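Local coordinates for protein PrgB (Enterococcus faecalis, PDB 6EVU) that promotes cell aggregation, biofilm formation and conjugation by binding and compacting DNA, as a cell-wall adhesin of the antigen I/II family, at residues A[194-198]-A[304-309]; A[26-30]-A[191-195]. The contacts are given in a common frame with arbitrary orientation. Residues are numbered along the deposited sequence.

Interaction 1: A[194-198]-A[304-309]; sequences AYALS and FSTNLN
In the adhesin domain of this antigen I/II protein, strand 193-197 is an outermost strand of a three-stranded antiparallel sheet, and residues 304-309, which follow strand 299-302 without regular structure, cover its outer edge. The strand is extended (Tyr195 phi/psi -138/154, Ala196 -85/147). Its odd residues bond inward, with backbone bonds from Tyr195 to Gly274 and Leu197 to Gly272, so the polar groups of Ala196 face outward. There Ala196 N donates to Ser305 O at 3.0 Å and 175°, while water 1 lies 2.8 Å from Ala196 O and accepts from Ser305 N at 3.0 Å. The nearest CA pairs are Tyr195-Thr306 at 4.5 Å and Ala196-Leu308 at 4.8 Å.

The crossing chain bends twice in succession. Ser305 (chi1 p) forms an ST turn, its OG accepting from Asn307 N at 3.0 Å, and Asn307 (-83/86) centres an inverse gamma turn. This brings Asn307 O to 3.4 Å from Ala196 CB and folds Leu308 (m,t) back onto the strand: CD2 lies 3.4 Å from Tyr195 C, and CD1 4.0 Å from Ala194 CB. Phe304 (chi1 t) packs CE1 3.7 Å from Tyr195 CB. At the other end Asn309 ND2 bonds to Ser271 OG, and water 3 lies 2.6 Å from both Ser198 OG and Asn307 O.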
ATOM      1  N   ALA A 194      -1.572  -3.993  14.980  1.00 39.69           N
ATOM      2  CA  ALA A 194      -1.521  -2.629  14.482  1.00 39.49           C
ATOM      3  C   ALA A 194      -0.530  -2.559  13.325  1.00 37.85           C
ATOM      4  O   ALA A 194       0.604  -3.057  13.418  1.00 38.46           O
ATOM      5  CB  ALA A 194      -1.153  -1.637  15.600  1.00 38.92           C
ATOM      6  N   TYR A 195      -0.937  -1.892  12.259  1.00 33.54           N
ATOM      7  CA  TYR A 195      -0.078  -1.771  11.093  1.00 32.15           C
ATOM      8  C   TYR A 195      -0.155  -0.360  10.546  1.00 33.58           C
ATOM      9  O   TYR A 195      -1.130   0.360  10.779  1.00 36.49           O
ATOM     10  CB  TYR A 195      -0.451  -2.755   9.985  1.00 28.95           C
ATOM     11  CG  TYR A 195      -1.932  -2.858   9.592  1.00 31.89           C
ATOM     12  CD1 TYR A 195      -2.837  -3.625  10.326  1.00 27.26           C
ATOM     13  CD2 TYR A 195      -2.387  -2.210   8.461  1.00 27.69           C
ATOM     14  CE1 TYR A 195      -4.222  -3.712   9.903  1.00 28.17           C
ATOM     15  CE2 TYR A 195      -3.704  -2.308   8.014  1.00 30.74           C
ATOM     16  CZ  TYR A 195      -4.606  -3.050   8.738  1.00 33.20           C
ATOM     17  OH  TYR A 195      -5.886  -3.148   8.281  1.00 32.23           O
ATOM     18  N   ALA A 196       0.920   0.047   9.875  1.00 32.34           N
ATOM     19  CA  ALA A 196       1.035   1.404   9.380  1.00 35.31           C
ATOM     20  C   ALA A 196       0.349   1.543   8.026  1.00 32.52           C
ATOM     21  O   ALA A 196       0.368   0.633   7.189  1.00 35.70           O
ATOM     22  CB  ALA A 196       2.500   1.782   9.228  1.00 34.79           C
ATOM     23  N   LEU A 197      -0.214   2.715   7.778  1.00 34.31           N
ATOM     24  CA  LEU A 197      -0.694   3.068   6.450  1.00 31.69           C
ATOM     25  C   LEU A 197       0.037   4.380   6.241  1.00 35.56           C
ATOM     26  O   LEU A 197      -0.329   5.405   6.839  1.00 41.22           O
ATOM     27  CB  LEU A 197      -2.212   3.218   6.391  1.00 39.23           C
ATOM     28  CG  LEU A 197      -2.859   1.937   6.929  1.00 47.43           C
ATOM     29  CD1 LEU A 197      -4.256   2.187   7.385  1.00 54.96           C
ATOM     30  CD2 LEU A 197      -2.761   0.879   5.869  1.00 37.48           C
ATOM     31  N   SER A 198       1.109   4.341   5.462  1.00 40.39           N
ATOM     32  CA  SER A 198       2.046   5.444   5.368  1.00 43.70           C
ATOM     33  C   SER A 198       2.179   5.948   3.945  1.00 32.67           C
ATOM     34  O   SER A 198       1.660   5.348   2.993  1.00 36.53           O
ATOM     35  CB  SER A 198       3.428   5.040   5.894  1.00 44.86           C
ATOM     36  OG  SER A 198       3.332   4.840   7.297  1.00 47.63           O
ATOM     37  N   PHE A 304       4.463  -2.432   3.548  1.00 28.15           N
ATOM     38  CA  PHE A 304       3.766  -2.941   4.722  1.00 29.17           C
ATOM     39  C   PHE A 304       4.722  -3.068   5.891  1.00 29.64           C
ATOM     40  O   PHE A 304       5.732  -3.751   5.777  1.00 31.47           O
ATOM     41  CB  PHE A 304       3.153  -4.311   4.476  1.00 28.76           C
ATOM     42  CG  PHE A 304       2.475  -4.853   5.677  1.00 30.94           C
ATOM     43  CD1 PHE A 304       1.189  -4.429   5.985  1.00 29.72           C
ATOM     44  CD2 PHE A 304       3.133  -5.771   6.545  1.00 29.58           C
ATOM     45  CE1 PHE A 304       0.530  -4.927   7.148  1.00 29.77           C
ATOM     46  CE2 PHE A 304       2.450  -6.297   7.689  1.00 28.19           C
ATOM     47  CZ  PHE A 304       1.178  -5.862   7.996  1.00 30.48           C
ATOM     48  N   SER A 305       4.380  -2.439   7.025  1.00 28.81           N
ATOM     49  CA  SER A 305       5.173  -2.637   8.239  1.00 34.48           C
ATOM     50  C   SER A 305       4.333  -2.261   9.444  1.00 30.83           C
ATOM     51  O   SER A 305       3.232  -1.729   9.324  1.00 32.38           O
ATOM     52  CB  SER A 305       6.461  -1.794   8.237  1.00 31.46           C
ATOM     53  OG  SER A 305       6.230  -0.477   8.709  1.00 35.30           O
ATOM     54  N   THR A 306       4.932  -2.421  10.623  1.00 31.65           N
ATOM     55  CA  THR A 306       4.319  -2.052  11.888  1.00 34.99           C
ATOM     56  C   THR A 306       4.968  -0.811  12.478  1.00 38.45           C
ATOM     57  O   THR A 306       4.797  -0.537  13.676  1.00 37.21           O
ATOM     58  CB  THR A 306       4.402  -3.205  12.899  1.00 33.38           C
ATOM     59  OG1 THR A 306       5.779  -3.609  13.052  1.00 35.02           O
ATOM     60  CG2 THR A 306       3.522  -4.326  12.502  1.00 33.06           C
ATOM     61  N   ASN A 307       5.722  -0.080  11.664  1.00 39.25           N
ATOM     62  CA  ASN A 307       6.367   1.179  12.049  1.00 37.87           C
ATOM     63  C   ASN A 307       5.349   2.301  11.918  1.00 42.85           C
ATOM     64  O   ASN A 307       5.214   2.927  10.857  1.00 42.10           O
ATOM     65  CB  ASN A 307       7.566   1.421  11.143  1.00 45.42           C
ATOM     66  CG  ASN A 307       8.772   0.579  11.529  1.00 67.97           C
ATOM     67  OD1 ASN A 307       9.317  -0.170  10.697  1.00 64.77           O
ATOM     68  ND2 ASN A 307       9.229   0.726  12.787  1.00 80.32           N
ATOM     69  N   LEU A 308       4.571   2.513  12.973  1.00 44.05           N
ATOM     70  CA  LEU A 308       3.506   3.497  12.930  1.00 40.25           C
ATOM     71  C   LEU A 308       4.111   4.880  13.068  1.00 45.42           C
ATOM     72  O   LEU A 308       5.008   5.110  13.895  1.00 49.62           O
ATOM     73  CB  LEU A 308       2.482   3.257  14.057  1.00 44.18           C
ATOM     74  CG  LEU A 308       2.090   1.809  14.352  1.00 36.10           C
ATOM     75  CD1 LEU A 308       1.049   1.707  15.468  1.00 38.27           C
ATOM     76  CD2 LEU A 308       1.537   1.247  13.059  1.00 37.50           C
ATOM     77  N   ASN A 309       3.581   5.835  12.308  1.00 46.20           N
ATOM     78  CA  ASN A 309       4.009   7.216  12.508  1.00 47.92           C
ATOM     79  C   ASN A 309       3.235   7.922  13.621  1.00 46.32           C
ATOM     80  O   ASN A 309       3.163   9.174  13.646  1.00 53.07           O
ATOM     81  CB  ASN A 309       3.934   7.970  11.185  1.00 53.95           C
ATOM     82  CG  ASN A 309       4.979   7.481  10.207  1.00 59.07           C
ATOM     83  OD1 ASN A 309       6.156   7.389  10.560  1.00 63.07           O
ATOM     84  ND2 ASN A 309       4.566   7.153   8.993  1.00 63.19           N
TER
HETATM   85  O   HOH W   1       2.868  -0.027   6.081  1.00 37.87           O
HETATM   86  O   HOH W   2       1.442   5.000  10.211  1.00 39.86           O
HETATM   87  O   HOH W   3       5.244   3.431   8.285  1.00 42.61           O

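Interaction 2: A[26-30]-A[191-195]; sequences ISKNL and SPFAY
Leu30 (chi1 t, chi2 p) lies over one face of the Phe193 ring: its CD2 is 4.2 Å from the ring centroid and 24° off the normal, a CH-pi contact, and its CB approaches Phe193 CD1 at 3.8 Å. Phe193 also meets Tyr121 edge-to-face. At the far end of segment 26-30, Ile26 CG2 packs at 3.6 Å on Ala194 CB, whose CA-to-CB bond points toward 26-30. The direction from CA 26 to CA 30 stands 91° to that from CA 191 to CA 194, so the two chains cross nearly at right angles, and the CA atoms approach no nearer than 5.6 Å (Leu30-Phe193), with Asn29-Ser191 at 6.5 Å.

In the adhesin domain this crossing joins two sheets. Leu30 opens strand 30-31 of the nine-stranded sheet, whereas Phe193 begins edge strand 193-197 of the three-stranded one, bonding through its backbone to Ala276. Between Ile26 and Leu30 the chain runs past Pro192, and water fills the gap between the backbones. Water 5 donates to Ser27 O at 2.7 Å and Pro192 O at 2.9 Å. Water 4 accepts from Leu30 N at 3.0 Å and, weakly, from Ala194 N at 2.9 Å, and lies 3.1 Å from Ser27 O and 3.3 Å from Pro192 O. Water 6 stands 2.8 Å from each of Leu30 O and Ala194 O.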
ATOM      1  N   ILE A  26      -1.441   2.990  21.265  1.00 53.73           N
ATOM      2  CA  ILE A  26      -1.458   1.833  20.376  1.00 50.16           C
ATOM      3  C   ILE A  26      -0.458   0.830  20.917  1.00 53.09           C
ATOM      4  O   ILE A  26       0.735   1.132  21.005  1.00 49.23           O
ATOM      5  CB  ILE A  26      -1.092   2.233  18.952  1.00 42.00           C
ATOM      6  CG1 ILE A  26      -1.924   3.423  18.508  1.00 48.63           C
ATOM      7  CG2 ILE A  26      -1.299   1.041  18.044  1.00 41.24           C
ATOM      8  CD1 ILE A  26      -1.157   4.337  17.584  1.00 56.32           C
ATOM      9  N   SER A  27      -0.924  -0.351  21.284  1.00 46.79           N
ATOM     10  CA  SER A  27       0.018  -1.401  21.657  1.00 64.12           C
ATOM     11  C   SER A  27       0.695  -1.973  20.399  1.00 54.12           C
ATOM     12  O   SER A  27       0.032  -2.293  19.404  1.00 56.49           O
ATOM     13  CB  SER A  27      -0.679  -2.503  22.462  1.00 73.11           C
ATOM     14  OG  SER A  27      -1.621  -3.231  21.683  1.00 75.38           O
ATOM     15  N   LYS A  28       2.028  -2.065  20.437  1.00 51.30           N
ATOM     16  CA  LYS A  28       2.782  -2.652  19.332  1.00 45.46           C
ATOM     17  C   LYS A  28       3.097  -4.122  19.623  1.00 41.37           C
ATOM     18  O   LYS A  28       4.240  -4.549  19.734  1.00 48.15           O
ATOM     19  CB  LYS A  28       4.039  -1.839  19.048  1.00 51.46           C
ATOM     20  CG  LYS A  28       4.005  -0.378  19.544  1.00 63.74           C
ATOM     21  CD  LYS A  28       3.378   0.641  18.568  1.00 63.85           C
ATOM     22  CE  LYS A  28       3.804   2.087  18.906  1.00 76.03           C
ATOM     23  NZ  LYS A  28       3.579   3.083  17.805  1.00 72.07           N
ATOM     24  N   ASN A  29       2.033  -4.916  19.683  1.00 40.68           N
ATOM     25  CA  ASN A  29       2.176  -6.342  19.965  1.00 50.70           C
ATOM     26  C   ASN A  29       2.750  -7.095  18.769  1.00 44.26           C
ATOM     27  O   ASN A  29       3.572  -8.011  18.927  1.00 42.44           O
ATOM     28  CB  ASN A  29       0.807  -6.914  20.329  1.00 57.54           C
ATOM     29  CG  ASN A  29      -0.017  -5.953  21.169  1.00 63.51           C
ATOM     30  OD1 ASN A  29      -1.007  -5.359  20.703  1.00 60.16           O
ATOM     31  ND2 ASN A  29       0.401  -5.789  22.419  1.00 54.68           N
ATOM     32  N   LEU A  30       2.311  -6.734  17.582  1.00 38.23           N
ATOM     33  CA  LEU A  30       2.792  -7.331  16.353  1.00 36.83           C
ATOM     34  C   LEU A  30       4.024  -6.575  15.893  1.00 33.86           C
ATOM     35  O   LEU A  30       3.990  -5.341  15.775  1.00 36.27           O
ATOM     36  CB  LEU A  30       1.704  -7.242  15.282  1.00 32.85           C
ATOM     37  CG  LEU A  30       2.147  -7.722  13.900  1.00 30.18           C
ATOM     38  CD1 LEU A  30       2.398  -9.244  13.941  1.00 30.28           C
ATOM     39  CD2 LEU A  30       1.110  -7.321  12.809  1.00 33.70           C
ATOM     40  N   SER A 191      -5.282  -7.476  22.429  1.00 51.17           N
ATOM     41  CA  SER A 191      -3.983  -7.113  21.870  1.00 49.35           C
ATOM     42  C   SER A 191      -4.079  -7.164  20.353  1.00 45.98           C
ATOM     43  O   SER A 191      -3.437  -7.994  19.693  1.00 43.23           O
ATOM     44  CB  SER A 191      -2.891  -8.034  22.414  1.00 48.93           C
ATOM     45  OG  SER A 191      -2.826  -7.919  23.849  1.00 49.51           O
ATOM     46  N   PRO A 192      -4.881  -6.266  19.762  1.00 47.74           N
ATOM     47  CA  PRO A 192      -5.040  -6.248  18.308  1.00 38.15           C
ATOM     48  C   PRO A 192      -3.726  -6.011  17.582  1.00 37.49           C
ATOM     49  O   PRO A 192      -2.762  -5.477  18.132  1.00 41.81           O
ATOM     50  CB  PRO A 192      -6.010  -5.082  18.074  1.00 41.24           C
ATOM     51  CG  PRO A 192      -5.858  -4.190  19.282  1.00 39.74           C
ATOM     52  CD  PRO A 192      -5.583  -5.145  20.418  1.00 46.28           C
ATOM     53  N   PHE A 193      -3.697  -6.470  16.336  1.00 38.20           N
ATOM     54  CA  PHE A 193      -2.618  -6.120  15.415  1.00 34.89           C
ATOM     55  C   PHE A 193      -2.717  -4.649  15.071  1.00 46.59           C
ATOM     56  O   PHE A 193      -3.818  -4.119  14.851  1.00 43.77           O
ATOM     57  CB  PHE A 193      -2.748  -6.889  14.101  1.00 38.49           C
ATOM     58  CG  PHE A 193      -2.424  -8.333  14.182  1.00 32.36           C
ATOM     59  CD1 PHE A 193      -1.712  -8.875  15.249  1.00 42.09           C
ATOM     60  CD2 PHE A 193      -2.841  -9.179  13.169  1.00 36.91           C
ATOM     61  CE1 PHE A 193      -1.398 -10.254  15.255  1.00 35.80           C
ATOM     62  CE2 PHE A 193      -2.515 -10.531  13.187  1.00 32.41           C
ATOM     63  CZ  PHE A 193      -1.836 -11.072  14.196  1.00 36.06           C
ATOM     64  N   ALA A 194      -1.572  -3.993  14.980  1.00 39.69           N
ATOM     65  CA  ALA A 194      -1.521  -2.629  14.482  1.00 39.49           C
ATOM     66  C   ALA A 194      -0.530  -2.559  13.325  1.00 37.85           C
ATOM     67  O   ALA A 194       0.604  -3.057  13.418  1.00 38.46           O
ATOM     68  CB  ALA A 194      -1.153  -1.637  15.600  1.00 38.92           C
ATOM     69  N   TYR A 195      -0.937  -1.892  12.259  1.00 33.54           N
ATOM     70  CA  TYR A 195      -0.078  -1.771  11.093  1.00 32.15           C
ATOM     71  C   TYR A 195      -0.155  -0.360  10.546  1.00 33.58           C
ATOM     72  O   TYR A 195      -1.130   0.360  10.779  1.00 36.49           O
ATOM     73  CB  TYR A 195      -0.451  -2.755   9.985  1.00 28.95           C
ATOM     74  CG  TYR A 195      -1.932  -2.858   9.592  1.00 31.89           C
ATOM     75  CD1 TYR A 195      -2.837  -3.625  10.326  1.00 27.26           C
ATOM     76  CD2 TYR A 195      -2.387  -2.210   8.461  1.00 27.69           C
ATOM     77  CE1 TYR A 195      -4.222  -3.712   9.903  1.00 28.17           C
ATOM     78  CE2 TYR A 195      -3.704  -2.308   8.014  1.00 30.74           C
ATOM     79  CZ  TYR A 195      -4.606  -3.050   8.738  1.00 33.20           C
ATOM     80  OH  TYR A 195      -5.886  -3.148   8.281  1.00 32.23           O
TER
HETATM   81  O   HOH W   4       0.231  -4.542  17.242  1.00 38.92           O
HETATM   82  O   HOH W   5      -2.605  -2.609  18.692  1.00 43.64           O
HETATM   83  O   HOH W   6       2.136  -3.291  15.732  1.00 41.13           O

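In the fold
Interactions 1 and 2 cover overlapping parts of edge strand 193-197; both segments include Ala194 and Tyr195, but Tyr195 makes contacts only in interaction 1. Both are partly buried and similar in area (370 and 348 Å²), but interaction 1 lies deeper, its centre about 10 Å from the centre of the chain against about 18 Å for interaction 2. Both have apolar packing and bridging waters, but only interaction 1 has a clear direct hydrogen bond, Ala196 N to Ser305 O; in interaction 2 water links the backbones. The partners also meet each other, since Leu308 CD1 packs 3.5 Å from Ile26 CG2 and Thr306 CG2 3.5 Å from Leu30 O; Ala194 CB touches both Leu308 and Ile26.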